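Local coordinates for LPXTG cell wall surface protein (Streptococcus gordonii, PDB 4IGB), which is a peptidoglycan-linked surface protein of an oral streptococcus whose N-terminal region, made of two beta-rich domains, probably serves in adhesion, at residues D[329-334]-D[381-386]; D[301-306]-D[399-404]; D[167-172]-D[253-258]; D[334-339]-D[349-354]. All blocks are in the same frame, centred on the assembly; numbering follows the deposited sequence.

In the fold
Interactions 1, 2 and 4 all belong to the adhesin-like N2 domain, whereas interaction 3 lies in the N-terminal domain, and its centre is about 25 to 37 Å from the centres of the other three. Along the chain interaction 3 closes first; then interaction 2 (301-306 with 399-404) encloses interaction 1, which in turn encloses interaction 4. Interaction 1 pairs two neighbouring strands, 331-339 and 377-385, and strand 298-305 lies beyond the latter. Interactions 2 and 4, whose centres are about 13 Å apart, face across the interior of the domain, while interaction 4 shares Lys334 with interaction 1. Lateral pairing and face-to-face packing thus build the domain together, and interaction 3 pairs strands in the other.

Interaction 1: D[329-334]-D[381-386]; sequences ERLDYK and YKTATN
Asn386 holds its amide between its own backbone N and carbonyl carbon (chi1 45°), while Asp332 keeps CG beside its backbone N (chi1 -68°), and these two rotations turn amide and carboxylate to each other across the strand pair. The bond from Asn386 ND2 to Asp332 OD1 is 2.9 Å long and nearly straight; the oxygen lies in the amide plane, yet the nitrogen comes from above the carboxylate plane. The backbone ladder beneath is antiparallel. Asp332 N gives to Ala384 O at 2.7 Å, Ala384 N returns a bond to Asp332 O, and Lys334 N meets Lys382 O at 3.0 Å. Past the end of the strand, Asn386 N donates to Arg330 O at 3.1 Å. Asp332 O also takes a weak bond from Thr383 OG1. On the face that carries Leu331, Thr383 and Thr385, the leucine crosses Thr383 at about a right angle: its CD1 rests 3.5 Å from Thr383 CG2, and its CD2 touches the methyls of both threonines. Beyond this pair, strand 298-305 flanks strand 377-385, with Leu331 packing on Val299 and Tyr301, and the Thr385 hydroxyl is bound by Lys294 O and Gln297 N. Tyr333 reaches Ile353 and Lys355 on strand 351-356.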
loop_
_atom_site.group_PDB
_atom_site.type_symbol
_atom_site.label_atom_id
_atom_site.label_comp_id
_atom_site.label_asym_id
_atom_site.label_seq_id
_atom_site.Cartn_x
_atom_site.Cartn_y
_atom_site.Cartn_z
ATOM N N GLU D 329 19.260 -28.054 10.671
ATOM C CA GLU D 329 19.406 -29.473 10.940
ATOM C C GLU D 329 20.862 -29.655 11.346
ATOM O O GLU D 329 21.765 -29.278 10.606
ATOM C CB GLU D 329 19.053 -30.319 9.714
ATOM C CG GLU D 329 19.825 -29.987 8.448
ATOM C CD GLU D 329 19.539 -30.975 7.323
ATOM O OE1 GLU D 329 19.644 -32.200 7.564
ATOM O OE2 GLU D 329 19.198 -30.531 6.202
ATOM N N ARG D 330 21.064 -30.200 12.541
ATOM C CA ARG D 330 22.356 -30.241 13.232
ATOM C C ARG D 330 22.092 -29.759 14.645
ATOM O O ARG D 330 22.957 -29.820 15.526
ATOM C CB ARG D 330 23.428 -29.380 12.558
ATOM C CG ARG D 330 24.310 -30.154 11.572
ATOM C CD ARG D 330 25.516 -29.345 11.114
ATOM N NE ARG D 330 25.121 -28.145 10.382
ATOM C CZ ARG D 330 25.969 -27.232 9.918
ATOM N NH1 ARG D 330 27.276 -27.375 10.111
ATOM N NH2 ARG D 330 25.509 -26.168 9.268
ATOM N N LEU D 331 20.870 -29.278 14.837
ATOM C CA LEU D 331 20.377 -28.887 16.141
ATOM C C LEU D 331 19.097 -29.650 16.449
ATOM O O LEU D 331 18.210 -29.788 15.593
ATOM C CB LEU D 331 20.085 -27.379 16.185
ATOM C CG LEU D 331 21.255 -26.406 16.051
ATOM C CD1 LEU D 331 20.764 -24.952 16.109
ATOM C CD2 LEU D 331 22.293 -26.671 17.138
ATOM N N ASP D 332 19.006 -30.137 17.682
ATOM C CA ASP D 332 17.768 -30.689 18.201
ATOM C C ASP D 332 17.071 -29.647 19.059
ATOM O O ASP D 332 17.587 -29.255 20.113
ATOM C CB ASP D 332 18.040 -31.919 19.062
ATOM C CG ASP D 332 18.559 -33.096 18.259
ATOM O OD1 ASP D 332 18.347 -33.133 17.019
ATOM O OD2 ASP D 332 19.167 -33.988 18.887
ATOM N N TYR D 333 15.899 -29.202 18.616
ATOM C CA TYR D 333 15.099 -28.301 19.432
ATOM C C TYR D 333 14.705 -29.013 20.714
ATOM O O TYR D 333 14.222 -30.147 20.679
ATOM C CB TYR D 333 13.848 -27.828 18.689
ATOM C CG TYR D 333 12.839 -27.170 19.601
ATOM C CD1 TYR D 333 13.119 -25.953 20.220
ATOM C CD2 TYR D 333 11.606 -27.767 19.851
ATOM C CE1 TYR D 333 12.200 -25.351 21.061
ATOM C CE2 TYR D 333 10.681 -27.172 20.686
ATOM C CZ TYR D 333 10.983 -25.963 21.285
ATOM O OH TYR D 333 10.063 -25.369 22.117
ATOM N N LYS D 334 14.920 -28.353 21.847
ATOM C CA LYS D 334 14.615 -28.955 23.136
ATOM C C LYS D 334 13.365 -28.348 23.751
ATOM O O LYS D 334 12.442 -29.057 24.147
ATOM C CB LYS D 334 15.802 -28.818 24.094
ATOM C CG LYS D 334 17.060 -29.540 23.620
ATOM C CD LYS D 334 17.919 -29.985 24.798
ATOM C CE LYS D 334 17.196 -31.029 25.642
ATOM N NZ LYS D 334 18.032 -31.538 26.767
ATOM N N TYR D 381 15.045 -19.821 22.835
ATOM C CA TYR D 381 15.001 -21.200 22.366
ATOM C C TYR D 381 16.208 -21.998 22.860
ATOM O O TYR D 381 17.355 -21.631 22.589
ATOM C CB TYR D 381 15.004 -21.265 20.839
ATOM C CG TYR D 381 13.960 -20.433 20.140
ATOM C CD1 TYR D 381 12.704 -20.960 19.837
ATOM C CD2 TYR D 381 14.237 -19.133 19.746
ATOM C CE1 TYR D 381 11.747 -20.202 19.178
ATOM C CE2 TYR D 381 13.291 -18.368 19.085
ATOM C CZ TYR D 381 12.048 -18.902 18.802
ATOM O OH TYR D 381 11.112 -18.134 18.145
ATOM N N LYS D 382 15.954 -23.099 23.560
ATOM C CA LYS D 382 17.029 -24.009 23.936
ATOM C C LYS D 382 17.178 -25.102 22.886
ATOM O O LYS D 382 16.214 -25.785 22.530
ATOM C CB LYS D 382 16.794 -24.606 25.324
ATOM C CG LYS D 382 17.029 -23.617 26.457
ATOM C CD LYS D 382 16.807 -24.253 27.821
ATOM C CE LYS D 382 17.176 -23.287 28.942
ATOM N NZ LYS D 382 16.900 -23.857 30.295
ATOM N N THR D 383 18.393 -25.240 22.377
ATOM C CA THR D 383 18.696 -26.255 21.379
ATOM C C THR D 383 20.054 -26.885 21.694
ATOM O O THR D 383 20.849 -26.327 22.455
ATOM C CB THR D 383 18.693 -25.658 19.948
ATOM O OG1 THR D 383 18.248 -26.647 19.016
ATOM C CG2 THR D 383 20.075 -25.193 19.542
ATOM N N ALA D 384 20.311 -28.061 21.133
ATOM C CA ALA D 384 21.620 -28.692 21.278
ATOM C C ALA D 384 21.989 -29.399 19.990
ATOM O O ALA D 384 21.128 -29.961 19.314
ATOM C CB ALA D 384 21.633 -29.670 22.451
ATOM N N THR D 385 23.268 -29.350 19.640
ATOM C CA THR D 385 23.754 -30.048 18.462
ATOM C C THR D 385 23.579 -31.552 18.615
ATOM O O THR D 385 23.683 -32.100 19.717
ATOM C CB THR D 385 25.240 -29.764 18.196
ATOM O OG1 THR D 385 26.023 -30.227 19.305
ATOM C CG2 THR D 385 25.468 -28.266 17.963
ATOM N N ASN D 386 23.309 -32.203 17.492
ATOM C CA ASN D 386 23.177 -33.649 17.432
ATOM C C ASN D 386 24.411 -34.225 16.744
ATOM O O ASN D 386 25.335 -33.485 16.391
ATOM C CB ASN D 386 21.905 -34.012 16.663
ATOM C CG ASN D 386 21.744 -33.190 15.394
ATOM O OD1 ASN D 386 22.718 -32.944 14.682
ATOM N ND2 ASN D 386 20.522 -32.734 15.125
#

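Interaction 2: D[301-306]-D[399-404]; sequences YKATFK and NTVTLH
This is a buried face-to-face contact inside the beta sandwich of the N2 domain, where strands 298-305 and 397-405 belong to opposing layers. The axes of the short strand segments approach to 9.0 Å and run within 25° of parallel; no direct hydrogen bond joins them, and the contact is made by inward-pointing side chains. In the middle, Ala303 CB meets Val401 CG2 at 4.0 Å. The same valine methyl approaches the far end of the phenylalanine ring, 3.8 Å from Phe305 CZ. Leu403 comes to that ring at its edge, with CB near the ring plane and 3.7 Å from Phe305 CD2, as the two side chains slide past each other in opposite directions. Met323 and Pro282 also pack on Phe305. At the other end, Asn399 turns CG anti to its backbone N (chi1 -175°), which lays its amide over one face of the Tyr301 ring with the two planes 38° apart. Gln325 OE1 accepts a hydrogen bond from Asn399 ND2, giving the buried amide nitrogen a protein partner. A water spans the pair, 3.0 Å from Tyr301 OH and weakly bonded to Asn399 ND2, while Asn399 CB presses to 3.3 Å from Tyr301 CE1.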
loop_
_atom_site.group_PDB
_atom_site.type_symbol
_atom_site.label_atom_id
_atom_site.label_comp_id
_atom_site.label_asym_id
_atom_site.label_seq_id
_atom_site.Cartn_x
_atom_site.Cartn_y
_atom_site.Cartn_z
ATOM N N TYR D 301 19.083 -19.536 21.489
ATOM C CA TYR D 301 18.679 -18.378 20.702
ATOM C C TYR D 301 17.740 -17.480 21.484
ATOM O O TYR D 301 16.751 -17.942 22.052
ATOM C CB TYR D 301 17.973 -18.805 19.422
ATOM C CG TYR D 301 18.847 -19.521 18.434
ATOM C CD1 TYR D 301 19.703 -18.818 17.595
ATOM C CD2 TYR D 301 18.804 -20.906 18.322
ATOM C CE1 TYR D 301 20.499 -19.475 16.670
ATOM C CE2 TYR D 301 19.593 -21.576 17.400
ATOM C CZ TYR D 301 20.441 -20.859 16.579
ATOM O OH TYR D 301 21.230 -21.529 15.669
ATOM N N LYS D 302 18.051 -16.191 21.509
ATOM C CA LYS D 302 17.167 -15.228 22.137
ATOM C C LYS D 302 16.655 -14.319 21.036
ATOM O O LYS D 302 17.439 -13.694 20.319
ATOM C CB LYS D 302 17.907 -14.434 23.213
ATOM C CG LYS D 302 17.041 -13.464 24.001
ATOM C CD LYS D 302 17.860 -12.819 25.112
ATOM C CE LYS D 302 17.158 -11.612 25.706
ATOM N NZ LYS D 302 17.943 -11.041 26.841
ATOM N N ALA D 303 15.339 -14.283 20.881
ATOM C CA ALA D 303 14.714 -13.454 19.863
ATOM C C ALA D 303 13.814 -12.443 20.550
ATOM O O ALA D 303 12.920 -12.814 21.302
ATOM C CB ALA D 303 13.911 -14.312 18.890
ATOM N N THR D 304 14.056 -11.168 20.298
ATOM C CA THR D 304 13.262 -10.129 20.917
ATOM C C THR D 304 12.328 -9.494 19.895
ATOM O O THR D 304 12.774 -8.828 18.975
ATOM C CB THR D 304 14.156 -9.081 21.588
ATOM O OG1 THR D 304 14.917 -9.721 22.618
ATOM C CG2 THR D 304 13.322 -7.960 22.200
ATOM N N PHE D 305 11.031 -9.725 20.063
ATOM C CA PHE D 305 10.040 -9.201 19.152
ATOM C C PHE D 305 9.402 -7.958 19.760
ATOM O O PHE D 305 8.727 -8.024 20.785
ATOM C CB PHE D 305 8.986 -10.266 18.839
ATOM C CG PHE D 305 9.568 -11.542 18.270
ATOM C CD1 PHE D 305 10.028 -12.547 19.109
ATOM C CD2 PHE D 305 9.677 -11.720 16.905
ATOM C CE1 PHE D 305 10.568 -13.712 18.592
ATOM C CE2 PHE D 305 10.221 -12.883 16.383
ATOM C CZ PHE D 305 10.668 -13.872 17.228
ATOM N N LYS D 306 9.643 -6.818 19.130
ATOM C CA LYS D 306 9.043 -5.577 19.582
ATOM C C LYS D 306 7.653 -5.534 18.970
ATOM O O LYS D 306 7.487 -5.810 17.782
ATOM C CB LYS D 306 9.875 -4.385 19.109
ATOM C CG LYS D 306 9.587 -3.080 19.839
ATOM C CD LYS D 306 10.542 -2.869 21.012
ATOM C CE LYS D 306 10.190 -1.603 21.795
ATOM N NZ LYS D 306 10.989 -1.470 23.050
ATOM N N ASN D 399 21.162 -18.588 11.456
ATOM C CA ASN D 399 19.805 -18.609 11.965
ATOM C C ASN D 399 19.097 -17.293 11.723
ATOM O O ASN D 399 19.735 -16.251 11.557
ATOM C CB ASN D 399 19.760 -18.974 13.451
ATOM C CG ASN D 399 18.333 -19.112 13.965
ATOM O OD1 ASN D 399 17.866 -18.304 14.769
ATOM N ND2 ASN D 399 17.625 -20.125 13.475
ATOM N N THR D 400 17.772 -17.362 11.695
ATOM C CA THR D 400 16.920 -16.197 11.508
ATOM C C THR D 400 15.520 -16.553 11.982
ATOM O O THR D 400 15.124 -17.719 11.925
ATOM C CB THR D 400 16.859 -15.790 10.038
ATOM O OG1 THR D 400 18.161 -15.390 9.607
ATOM C CG2 THR D 400 15.899 -14.626 9.835
ATOM N N VAL D 401 14.781 -15.562 12.468
ATOM C CA VAL D 401 13.396 -15.777 12.859
ATOM C C VAL D 401 12.536 -14.763 12.146
ATOM O O VAL D 401 13.030 -13.743 11.667
ATOM C CB VAL D 401 13.188 -15.651 14.377
ATOM C CG1 VAL D 401 13.928 -16.762 15.103
ATOM C CG2 VAL D 401 13.655 -14.289 14.869
ATOM N N THR D 402 11.246 -15.049 12.057
ATOM C CA THR D 402 10.355 -14.147 11.375
ATOM C C THR D 402 9.137 -13.874 12.231
ATOM O O THR D 402 8.545 -14.793 12.800
ATOM C CB THR D 402 9.948 -14.690 10.011
ATOM O OG1 THR D 402 11.126 -14.978 9.255
ATOM C CG2 THR D 402 9.119 -13.665 9.258
ATOM N N LEU D 403 8.802 -12.593 12.348
ATOM C CA LEU D 403 7.613 -12.160 13.065
ATOM C C LEU D 403 6.482 -12.003 12.079
ATOM O O LEU D 403 6.657 -11.399 11.025
ATOM C CB LEU D 403 7.864 -10.818 13.752
ATOM C CG LEU D 403 6.618 -10.160 14.353
ATOM C CD1 LEU D 403 6.059 -11.025 15.485
ATOM C CD2 LEU D 403 6.946 -8.749 14.837
ATOM N N HIS D 404 5.323 -12.550 12.419
ATOM C CA HIS D 404 4.123 -12.368 11.619
ATOM C C HIS D 404 3.081 -11.593 12.424
ATOM O O HIS D 404 2.800 -11.924 13.572
ATOM C CB HIS D 404 3.544 -13.709 11.168
ATOM C CG HIS D 404 4.349 -14.390 10.101
ATOM N ND1 HIS D 404 4.080 -14.245 8.756
ATOM C CD2 HIS D 404 5.415 -15.223 10.181
ATOM C CE1 HIS D 404 4.951 -14.951 8.055
ATOM N NE2 HIS D 404 5.771 -15.555 8.894
HETATM O O HOH W 1 19.551 -22.539 13.434
#

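Interaction 3: D[167-172]-D[253-258]; sequences EIRYAD and NSNSMN
Strands 158-170 and 256-262 meet here at one end of their antiparallel pairing in the large beta sheet of the N-terminal domain. Glu167 and Ser256 form a non-hydrogen-bonded pair with CA atoms 4.2 Å apart, and just beyond it Ile168 N donates to Asn255 O at 2.9 Å. Asn255 (phi/psi -87°/12°) is not extended, and an ST turn leads into the strand: Ser254 OG accepts from Ser256 N at 3.2 Å. The turn keeps the preceding chain away from its partner, but the asparagine side chain continues the pairing. With CG held between its backbone N and carbonyl carbon (chi1 55°), Asn255 sends ND2 to Ile168 O over 2.8 Å, nearly along the C=O axis and with the oxygen in the amide plane. Asn255 therefore takes up both backbone polar groups of Ile168, one with its backbone carbonyl, the other with its side-chain amide. The Ile168 side chain slides past that of Asn255, CG1 beside CB, and also packs on Phe19 and Leu178. On the other side Glu167, extended from CB outward, lies alongside the amide and accepts a weak second bond at OE2. Its other oxygen is engaged by Arg169, whose guanidinium also makes a cation-pi contact with Tyr96; in this salt bridge Arg169 NE stands 3.1 Å from Glu167 OE1.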
loop_
_atom_site.group_PDB
_atom_site.type_symbol
_atom_site.label_atom_id
_atom_site.label_comp_id
_atom_site.label_asym_id
_atom_site.label_seq_id
_atom_site.Cartn_x
_atom_site.Cartn_y
_atom_site.Cartn_z
ATOM N N GLU D 167 0.756 -2.510 -8.307
ATOM C CA GLU D 167 1.477 -3.676 -7.821
ATOM C C GLU D 167 2.858 -3.242 -7.400
ATOM O O GLU D 167 3.469 -2.422 -8.066
ATOM C CB GLU D 167 1.615 -4.735 -8.924
ATOM C CG GLU D 167 2.129 -6.075 -8.414
ATOM C CD GLU D 167 2.449 -7.050 -9.538
ATOM O OE1 GLU D 167 2.516 -6.608 -10.705
ATOM O OE2 GLU D 167 2.633 -8.253 -9.250
ATOM N N ILE D 168 3.349 -3.783 -6.290
ATOM C CA ILE D 168 4.750 -3.625 -5.951
ATOM C C ILE D 168 5.422 -4.980 -6.058
ATOM O O ILE D 168 4.797 -6.008 -5.780
ATOM C CB ILE D 168 4.939 -3.030 -4.559
ATOM C CG1 ILE D 168 4.182 -3.851 -3.508
ATOM C CG2 ILE D 168 4.446 -1.590 -4.548
ATOM C CD1 ILE D 168 4.281 -3.238 -2.079
ATOM N N ARG D 169 6.683 -4.977 -6.488
ATOM C CA ARG D 169 7.436 -6.204 -6.708
ATOM C C ARG D 169 8.885 -6.042 -6.296
ATOM O O ARG D 169 9.482 -4.988 -6.508
ATOM C CB ARG D 169 7.425 -6.578 -8.190
ATOM C CG ARG D 169 6.134 -7.163 -8.704
ATOM C CD ARG D 169 6.382 -7.798 -10.073
ATOM N NE ARG D 169 5.481 -7.248 -11.081
ATOM C CZ ARG D 169 5.663 -7.345 -12.396
ATOM N NH1 ARG D 169 6.731 -7.976 -12.885
ATOM N NH2 ARG D 169 4.777 -6.807 -13.225
ATOM N N TYR D 170 9.461 -7.092 -5.725
ATOM C CA TYR D 170 10.907 -7.136 -5.569
ATOM C C TYR D 170 11.530 -7.122 -6.963
ATOM O O TYR D 170 11.204 -7.966 -7.796
ATOM C CB TYR D 170 11.332 -8.397 -4.814
ATOM C CG TYR D 170 10.988 -8.389 -3.336
ATOM C CD1 TYR D 170 11.314 -7.303 -2.530
ATOM C CD2 TYR D 170 10.321 -9.458 -2.756
ATOM C CE1 TYR D 170 10.996 -7.290 -1.178
ATOM C CE2 TYR D 170 10.003 -9.459 -1.401
ATOM C CZ TYR D 170 10.338 -8.373 -0.620
ATOM O OH TYR D 170 10.018 -8.378 0.720
ATOM N N ALA D 171 12.400 -6.158 -7.233
ATOM C CA ALA D 171 13.146 -6.164 -8.494
ATOM C C ALA D 171 13.828 -7.532 -8.687
ATOM O O ALA D 171 13.934 -8.029 -9.799
ATOM C CB ALA D 171 14.159 -5.036 -8.525
ATOM N N ASP D 172 14.261 -8.124 -7.579
ATOM C CA ASP D 172 14.761 -9.503 -7.491
ATOM C C ASP D 172 14.122 -10.465 -8.473
ATOM O O ASP D 172 14.791 -11.301 -9.078
ATOM C CB ASP D 172 14.436 -10.066 -6.102
ATOM C CG ASP D 172 15.636 -10.150 -5.215
ATOM O OD1 ASP D 172 16.553 -9.324 -5.380
ATOM O OD2 ASP D 172 15.664 -11.043 -4.346
ATOM N N ASN D 253 -4.490 -7.934 0.701
ATOM C CA ASN D 253 -4.121 -9.321 0.964
ATOM C C ASN D 253 -2.839 -9.700 0.240
ATOM O O ASN D 253 -2.267 -10.757 0.496
ATOM C CB ASN D 253 -5.227 -10.281 0.513
ATOM C CG ASN D 253 -6.339 -10.407 1.528
ATOM O OD1 ASN D 253 -7.462 -10.748 1.182
ATOM N ND2 ASN D 253 -6.028 -10.136 2.790
ATOM N N SER D 254 -2.389 -8.837 -0.668
ATOM C CA SER D 254 -1.238 -9.163 -1.500
ATOM C C SER D 254 -0.415 -7.920 -1.814
ATOM O O SER D 254 -0.596 -6.878 -1.190
ATOM C CB SER D 254 -1.708 -9.832 -2.799
ATOM O OG SER D 254 -2.358 -8.890 -3.638
ATOM N N ASN D 255 0.486 -8.038 -2.786
ATOM C CA ASN D 255 1.340 -6.936 -3.223
ATOM C C ASN D 255 0.649 -6.104 -4.284
ATOM O O ASN D 255 1.255 -5.254 -4.926
ATOM C CB ASN D 255 2.670 -7.461 -3.774
ATOM C CG ASN D 255 2.484 -8.479 -4.907
ATOM O OD1 ASN D 255 1.642 -9.376 -4.830
ATOM N ND2 ASN D 255 3.278 -8.338 -5.959
ATOM N N SER D 256 -0.643 -6.334 -4.443
ATOM C CA SER D 256 -1.362 -5.746 -5.546
ATOM C C SER D 256 -2.761 -5.268 -5.132
ATOM O O SER D 256 -3.336 -5.741 -4.155
ATOM C CB SER D 256 -1.458 -6.785 -6.672
ATOM O OG SER D 256 -2.162 -6.263 -7.771
ATOM N N MET D 257 -3.316 -4.345 -5.898
ATOM C CA MET D 257 -4.681 -3.903 -5.663
ATOM C C MET D 257 -5.298 -3.363 -6.950
ATOM O O MET D 257 -4.719 -2.508 -7.626
ATOM C CB MET D 257 -4.718 -2.835 -4.559
ATOM C CG MET D 257 -6.096 -2.602 -3.975
ATOM S SD MET D 257 -6.114 -1.508 -2.523
ATOM C CE MET D 257 -5.409 -2.608 -1.297
ATOM N N ASN D 258 -6.474 -3.872 -7.284
ATOM C CA ASN D 258 -7.249 -3.340 -8.397
ATOM C C ASN D 258 -8.230 -2.322 -7.845
ATOM O O ASN D 258 -9.229 -2.694 -7.220
ATOM C CB ASN D 258 -7.997 -4.471 -9.121
ATOM C CG ASN D 258 -8.695 -4.003 -10.405
ATOM O OD1 ASN D 258 -8.518 -2.867 -10.853
ATOM N ND2 ASN D 258 -9.492 -4.887 -10.997
#

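Interaction 4: D[334-339]-D[349-354]; sequences KELKVE and RDYTIE
Tyr351 meets Val338 and Leu336 with its ring; beyond CB, CG sits between the backbone N and the carbonyl carbon (chi1 65°), and from there the ring extends toward strand 331-339. Tyr351 CG lies 4.2 Å from Val338 CG1, and the approach tightens to 3.5 Å at CE2; CD2 nears both valine methyls. On the other side CE1 lies 4.2 Å from Leu336 CD1. The valine methyl sits over one ring face, displaced toward the rim on the CE2-CZ side: CG1 is 3.6 Å from the ring centroid and 19° off its normal, a CH-pi contact. At the tip, Tyr351 OH is hydrogen-bonded to a water at 2.9 Å, and that water accepts from Val338 N. Next to the ring Ile353 points CD1 at Leu336, tip to tip, and lies 3.6 Å from Leu336 CG. These groups pack between strands 331-339 and 351-356, roughly antiparallel in opposing layers of the N2 domain, with Val338 and Tyr351 buried, Leu336 and Ile353 partly exposed. Strand 359-364 adds Val360 and Val362 against Leu336, strand 377-385 brings Tyr381 to Leu336 and Ile377 to Val338, and the loop residue Leu345 packs on both Val338 and Tyr351.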
loop_
_atom_site.group_PDB
_atom_site.type_symbol
_atom_site.label_atom_id
_atom_site.label_comp_id
_atom_site.label_asym_id
_atom_site.label_seq_id
_atom_site.Cartn_x
_atom_site.Cartn_y
_atom_site.Cartn_z
ATOM N N LYS D 334 14.920 -28.353 21.847
ATOM C CA LYS D 334 14.615 -28.955 23.136
ATOM C C LYS D 334 13.365 -28.348 23.751
ATOM O O LYS D 334 12.442 -29.057 24.147
ATOM C CB LYS D 334 15.802 -28.818 24.094
ATOM C CG LYS D 334 17.060 -29.540 23.620
ATOM C CD LYS D 334 17.919 -29.985 24.798
ATOM C CE LYS D 334 17.196 -31.029 25.642
ATOM N NZ LYS D 334 18.032 -31.538 26.767
ATOM N N GLU D 335 13.338 -27.028 23.819
ATOM C CA GLU D 335 12.237 -26.324 24.451
ATOM C C GLU D 335 12.452 -24.825 24.300
ATOM O O GLU D 335 13.501 -24.386 23.824
ATOM C CB GLU D 335 12.152 -26.695 25.934
ATOM C CG GLU D 335 13.437 -26.431 26.706
ATOM C CD GLU D 335 13.370 -26.918 28.142
ATOM O OE1 GLU D 335 13.649 -26.115 29.063
ATOM O OE2 GLU D 335 13.046 -28.108 28.348
ATOM N N LEU D 336 11.456 -24.044 24.697
ATOM C CA LEU D 336 11.592 -22.601 24.693
ATOM C C LEU D 336 10.809 -22.018 25.854
ATOM O O LEU D 336 9.911 -22.667 26.391
ATOM C CB LEU D 336 11.061 -22.037 23.377
ATOM C CG LEU D 336 9.576 -22.259 23.105
ATOM C CD1 LEU D 336 8.754 -21.155 23.737
ATOM C CD2 LEU D 336 9.307 -22.333 21.604
ATOM N N LYS D 337 11.155 -20.800 26.250
ATOM C CA LYS D 337 10.258 -20.004 27.079
ATOM C C LYS D 337 10.012 -18.652 26.414
ATOM O O LYS D 337 10.762 -18.243 25.529
ATOM C CB LYS D 337 10.773 -19.860 28.523
ATOM C CG LYS D 337 11.854 -18.814 28.787
ATOM C CD LYS D 337 12.254 -18.852 30.271
ATOM C CE LYS D 337 13.116 -17.663 30.678
ATOM N NZ LYS D 337 14.440 -17.637 29.992
ATOM N N VAL D 338 8.941 -17.975 26.804
ATOM C CA VAL D 338 8.737 -16.620 26.334
ATOM C C VAL D 338 8.333 -15.706 27.486
ATOM O O VAL D 338 7.452 -16.032 28.281
ATOM C CB VAL D 338 7.760 -16.539 25.134
ATOM C CG1 VAL D 338 7.336 -17.930 24.684
ATOM C CG2 VAL D 338 6.566 -15.679 25.465
ATOM N N GLU D 339 9.022 -14.577 27.589
ATOM C CA GLU D 339 8.762 -13.616 28.642
ATOM C C GLU D 339 8.186 -12.352 28.035
ATOM O O GLU D 339 8.436 -12.038 26.873
ATOM C CB GLU D 339 10.056 -13.276 29.391
ATOM C CG GLU D 339 10.876 -14.494 29.799
ATOM C CD GLU D 339 12.263 -14.122 30.302
ATOM O OE1 GLU D 339 12.364 -13.274 31.217
ATOM O OE2 GLU D 339 13.252 -14.673 29.771
ATOM N N ARG D 349 -2.221 -20.593 28.284
ATOM C CA ARG D 349 -2.884 -19.332 28.604
ATOM C C ARG D 349 -2.426 -18.163 27.725
ATOM O O ARG D 349 -3.235 -17.319 27.321
ATOM C CB ARG D 349 -2.693 -18.972 30.083
ATOM C CG ARG D 349 -3.335 -17.645 30.461
ATOM C CD ARG D 349 -3.259 -17.363 31.953
ATOM N NE ARG D 349 -1.889 -17.175 32.422
ATOM C CZ ARG D 349 -1.200 -16.047 32.284
ATOM N NH1 ARG D 349 -1.750 -15.005 31.674
ATOM N NH2 ARG D 349 0.043 -15.963 32.747
ATOM N N ASP D 350 -1.131 -18.108 27.431
ATOM C CA ASP D 350 -0.585 -16.936 26.755
ATOM C C ASP D 350 -0.103 -17.179 25.320
ATOM O O ASP D 350 -0.188 -16.283 24.477
ATOM C CB ASP D 350 0.510 -16.287 27.608
ATOM C CG ASP D 350 -0.045 -15.600 28.845
ATOM O OD1 ASP D 350 0.676 -15.529 29.861
ATOM O OD2 ASP D 350 -1.203 -15.129 28.799
ATOM N N TYR D 351 0.389 -18.381 25.043
ATOM C CA TYR D 351 0.854 -18.725 23.700
ATOM C C TYR D 351 0.789 -20.217 23.494
ATOM O O TYR D 351 0.746 -20.977 24.456
ATOM C CB TYR D 351 2.308 -18.289 23.491
ATOM C CG TYR D 351 3.295 -19.026 24.381
ATOM C CD1 TYR D 351 3.828 -20.260 24.010
ATOM C CD2 TYR D 351 3.688 -18.483 25.599
ATOM C CE1 TYR D 351 4.728 -20.928 24.841
ATOM C CE2 TYR D 351 4.582 -19.135 26.428
ATOM C CZ TYR D 351 5.101 -20.352 26.051
ATOM O OH TYR D 351 5.991 -20.973 26.900
ATOM N N THR D 352 0.815 -20.636 22.236
ATOM C CA THR D 352 0.874 -22.049 21.912
ATOM C C THR D 352 2.050 -22.324 20.989
ATOM O O THR D 352 2.461 -21.461 20.208
ATOM C CB THR D 352 -0.418 -22.543 21.243
ATOM O OG1 THR D 352 -0.521 -22.005 19.919
ATOM C CG2 THR D 352 -1.635 -22.134 22.062
ATOM N N ILE D 353 2.590 -23.531 21.087
ATOM C CA ILE D 353 3.717 -23.934 20.263
ATOM C C ILE D 353 3.297 -24.996 19.263
ATOM O O ILE D 353 2.621 -25.959 19.616
ATOM C CB ILE D 353 4.880 -24.482 21.119
ATOM C CG1 ILE D 353 5.241 -23.490 22.233
ATOM C CG2 ILE D 353 6.077 -24.794 20.239
ATOM C CD1 ILE D 353 6.357 -23.969 23.167
ATOM N N GLU D 354 3.690 -24.803 18.011
ATOM C CA GLU D 354 3.483 -25.799 16.974
ATOM C C GLU D 354 4.832 -26.168 16.377
ATOM O O GLU D 354 5.620 -25.291 16.015
ATOM C CB GLU D 354 2.565 -25.260 15.884
ATOM C CG GLU D 354 2.760 -25.936 14.530
ATOM C CD GLU D 354 1.732 -25.500 13.497
ATOM O OE1 GLU D 354 0.695 -24.912 13.893
ATOM O OE2 GLU D 354 1.963 -25.744 12.289
HETATM O O HOH W 2 7.274 -19.461 29.063
#